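Long-range contact in uncharacterized protein (Parabacteroides distasonis, PDB 4KW2), which is of unknown function but has a xylose isomerase-like TIM barrel fold and may be an isomerase or a related enzyme: residues 207-211 against 252-256. Sequence-based numbering, arbitrary orientation.
Sequences LTDKM and EIRNS. With SO4 (sulfate ion), chain B.
The carboxylate of Asp209 and the amide of Asn255 lie nearly parallel, their planes 14° apart, but offset, so that ND2 reaches OD1 tilted from both planes. ND2 of Asn255 gives a bent hydrogen bond to Asp209 OD1 (3.3 Å) on its syn side, and a weak one to OD2. Lys210 NZ forms a salt bridge with Asp209 OD1 at 3.5 Å, its CE resting near CB of Asn255. An alanine in place of Asp209 removes both carboxylate oxygens, and the Asn255 amide and the Lys210 ammonium would probably be left without their mate and freer to turn. At the far side of the helix, the guanidinium edge of Arg254 holds a sulfate, probably from the crystallisation liquor: NE donates in plane to O3 (2.9 Å) and NH2 to O1 (2.8 Å), while Gln251 also binds the ion. Ser256 fastens the loop to the helix. With OG anti to its own carbonyl carbon (chi1 -72°), Ser256 OG donates to a lone pair of Thr208 O at 2.7 Å and receives a weak bond from Lys210 N. Thr208 O also accepts from Met211 N, closing a beta turn close to type II with Asp209 and Lys210 at its corners. Nearer the barrel, Leu207 CD2 packs on Ile253 CG2 (4.1 Å) and on CB of Ser256, and both Leu207 and Ile253 reach Ile241. The contact thus joins the loop after barrel strand 199-204 to the last helix, 250-262, beside strand 238-241, with Met211 turned onto helix 222-232 and Trp29 of a second subunit against Thr208.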
ATOM      1  N   LEU A 207     -12.149  -2.652  -2.215  1.00 38.43           N
ATOM      2  CA  LEU A 207     -13.178  -2.971  -3.179  1.00 38.98           C
ATOM      3  C   LEU A 207     -13.293  -1.823  -4.158  1.00 36.53           C
ATOM      4  O   LEU A 207     -13.308  -0.670  -3.749  1.00 34.53           O
ATOM      5  CB  LEU A 207     -14.525  -3.206  -2.489  1.00 39.78           C
ATOM      6  CG  LEU A 207     -15.685  -3.566  -3.420  1.00 39.60           C
ATOM      7  CD1 LEU A 207     -15.352  -4.810  -4.217  1.00 41.11           C
ATOM      8  CD2 LEU A 207     -16.966  -3.754  -2.632  1.00 41.27           C
ATOM      9  N   THR A 208     -13.343  -2.152  -5.446  1.00 35.61           N
ATOM     10  CA  THR A 208     -13.519  -1.165  -6.504  1.00 34.40           C
ATOM     11  C   THR A 208     -14.850  -1.368  -7.212  1.00 33.59           C
ATOM     12  O   THR A 208     -15.545  -2.366  -7.008  1.00 34.20           O
ATOM     13  CB  THR A 208     -12.382  -1.238  -7.543  1.00 35.50           C
ATOM     14  OG1 THR A 208     -12.380  -2.527  -8.171  1.00 33.33           O
ATOM     15  CG2 THR A 208     -11.040  -1.008  -6.876  1.00 35.74           C
ATOM     16  N   ASP A 209     -15.193  -0.392  -8.039  1.00 36.76           N
ATOM     17  CA  ASP A 209     -16.387  -0.436  -8.872  1.00 36.60           C
ATOM     18  C   ASP A 209     -16.330  -1.669  -9.778  1.00 32.96           C
ATOM     19  O   ASP A 209     -15.412  -1.809 -10.588  1.00 31.04           O
ATOM     20  CB  ASP A 209     -16.446   0.847  -9.718  1.00 39.43           C
ATOM     21  CG  ASP A 209     -17.809   1.099 -10.331  1.00 41.32           C
ATOM     22  OD1 ASP A 209     -18.689   0.213 -10.303  1.00 40.23           O
ATOM     23  OD2 ASP A 209     -18.001   2.215 -10.846  1.00 51.00           O
ATOM     24  N   LYS A 210     -17.300  -2.564  -9.615  1.00 33.35           N
ATOM     25  CA  LYS A 210     -17.382  -3.818 -10.384  1.00 34.38           C
ATOM     26  C   LYS A 210     -16.140  -4.718 -10.262  1.00 29.80           C
ATOM     27  O   LYS A 210     -15.870  -5.540 -11.133  1.00 29.49           O
ATOM     28  CB  LYS A 210     -17.732  -3.505 -11.842  1.00 40.45           C
ATOM     29  CG  LYS A 210     -19.183  -3.055 -11.989  1.00 49.77           C
ATOM     30  CD  LYS A 210     -19.353  -1.884 -12.939  1.00 61.20           C
ATOM     31  CE  LYS A 210     -20.782  -1.358 -12.880  1.00 66.98           C
ATOM     32  NZ  LYS A 210     -20.837   0.114 -13.099  1.00 69.26           N
HETATM   33  N   MSE A 211     -15.433  -4.579  -9.141  1.00 29.69           N
HETATM   34  CA  MSE A 211     -14.141  -5.240  -8.880  1.00 29.74           C
HETATM   35  C   MSE A 211     -13.158  -5.093 -10.016  1.00 29.00           C
HETATM   36  O   MSE A 211     -12.347  -5.977 -10.272  1.00 28.76           O
HETATM   37  CB  MSE A 211     -14.363  -6.699  -8.470  1.00 29.72           C
HETATM   38  CG  MSE A 211     -14.988  -6.719  -7.082  1.00 31.12           C
HETATM   39 SE   MSE A 211     -15.466  -8.547  -6.546  0.75 29.68          SE
HETATM   40  CE  MSE A 211     -13.622  -9.176  -6.328  1.00 32.80           C
ATOM     41  N   GLU A 252     -20.479   4.420  -6.141  1.00 39.64           N
ATOM     42  CA  GLU A 252     -19.550   3.525  -6.821  1.00 41.58           C
ATOM     43  C   GLU A 252     -19.555   2.137  -6.200  1.00 37.18           C
ATOM     44  O   GLU A 252     -19.592   1.132  -6.912  1.00 33.98           O
ATOM     45  CB  GLU A 252     -18.126   4.098  -6.817  1.00 46.51           C
ATOM     46  CG  GLU A 252     -17.916   5.180  -7.864  1.00 53.35           C
ATOM     47  CD  GLU A 252     -16.587   5.906  -7.735  1.00 59.78           C
ATOM     48  OE1 GLU A 252     -15.819   5.625  -6.788  1.00 65.74           O
ATOM     49  OE2 GLU A 252     -16.313   6.768  -8.593  1.00 62.38           O
ATOM     50  N   ILE A 253     -19.523   2.085  -4.872  1.00 36.04           N
ATOM     51  CA  ILE A 253     -19.498   0.811  -4.163  1.00 35.46           C
ATOM     52  C   ILE A 253     -20.850   0.096  -4.314  1.00 33.55           C
ATOM     53  O   ILE A 253     -20.893  -1.126  -4.459  1.00 33.16           O
ATOM     54  CB  ILE A 253     -19.110   0.992  -2.676  1.00 36.54           C
ATOM     55  CG1 ILE A 253     -17.727   1.643  -2.554  1.00 39.79           C
ATOM     56  CG2 ILE A 253     -19.112  -0.344  -1.944  1.00 37.53           C
ATOM     57  CD1 ILE A 253     -16.590   0.848  -3.172  1.00 41.14           C
ATOM     58  N   ARG A 254     -21.944   0.855  -4.327  1.00 32.36           N
ATOM     59  CA  ARG A 254     -23.269   0.258  -4.538  1.00 33.27           C
ATOM     60  C   ARG A 254     -23.379  -0.499  -5.861  1.00 35.05           C
ATOM     61  O   ARG A 254     -24.127  -1.474  -5.944  1.00 35.51           O
ATOM     62  CB  ARG A 254     -24.385   1.293  -4.394  1.00 33.02           C
ATOM     63  CG  ARG A 254     -24.801   1.474  -2.946  1.00 32.53           C
ATOM     64  CD  ARG A 254     -25.817   2.582  -2.759  1.00 32.01           C
ATOM     65  NE  ARG A 254     -27.102   2.322  -3.411  1.00 31.57           N
ATOM     66  CZ  ARG A 254     -28.034   1.475  -2.969  1.00 32.02           C
ATOM     67  NH1 ARG A 254     -27.845   0.749  -1.873  1.00 32.57           N
ATOM     68  NH2 ARG A 254     -29.173   1.349  -3.636  1.00 32.52           N
ATOM     69  N   ASN A 255     -22.614  -0.087  -6.874  1.00 35.38           N
ATOM     70  CA  ASN A 255     -22.510  -0.864  -8.123  1.00 35.16           C
ATOM     71  C   ASN A 255     -21.984  -2.281  -7.927  1.00 36.70           C
ATOM     72  O   ASN A 255     -22.476  -3.218  -8.556  1.00 37.56           O
ATOM     73  CB  ASN A 255     -21.606  -0.169  -9.129  1.00 35.63           C
ATOM     74  CG  ASN A 255     -22.202   1.107  -9.662  1.00 37.20           C
ATOM     75  OD1 ASN A 255     -23.412   1.218  -9.815  1.00 40.66           O
ATOM     76  ND2 ASN A 255     -21.353   2.083  -9.954  1.00 40.07           N
ATOM     77  N   SER A 256     -20.969  -2.435  -7.080  1.00 35.55           N
ATOM     78  CA  SER A 256     -20.434  -3.759  -6.775  1.00 37.41           C
ATOM     79  C   SER A 256     -21.343  -4.520  -5.816  1.00 36.07           C
ATOM     80  O   SER A 256     -21.597  -5.707  -6.009  1.00 35.42           O
ATOM     81  CB  SER A 256     -19.026  -3.661  -6.195  1.00 38.82           C
ATOM     82  OG  SER A 256     -18.110  -3.291  -7.205  1.00 41.35           O
TER
HETATM   83  S   SO4 B 300     -29.246   4.488  -5.696  1.00 46.11           S
HETATM   84  O1  SO4 B 300     -30.069   3.305  -5.371  1.00 45.14           O
HETATM   85  O2  SO4 B 300     -29.666   5.619  -4.847  1.00 50.24           O
HETATM   86  O3  SO4 B 300     -27.813   4.192  -5.467  1.00 46.72           O
HETATM   87  O4  SO4 B 300     -29.454   4.848  -7.115  1.00 52.77           O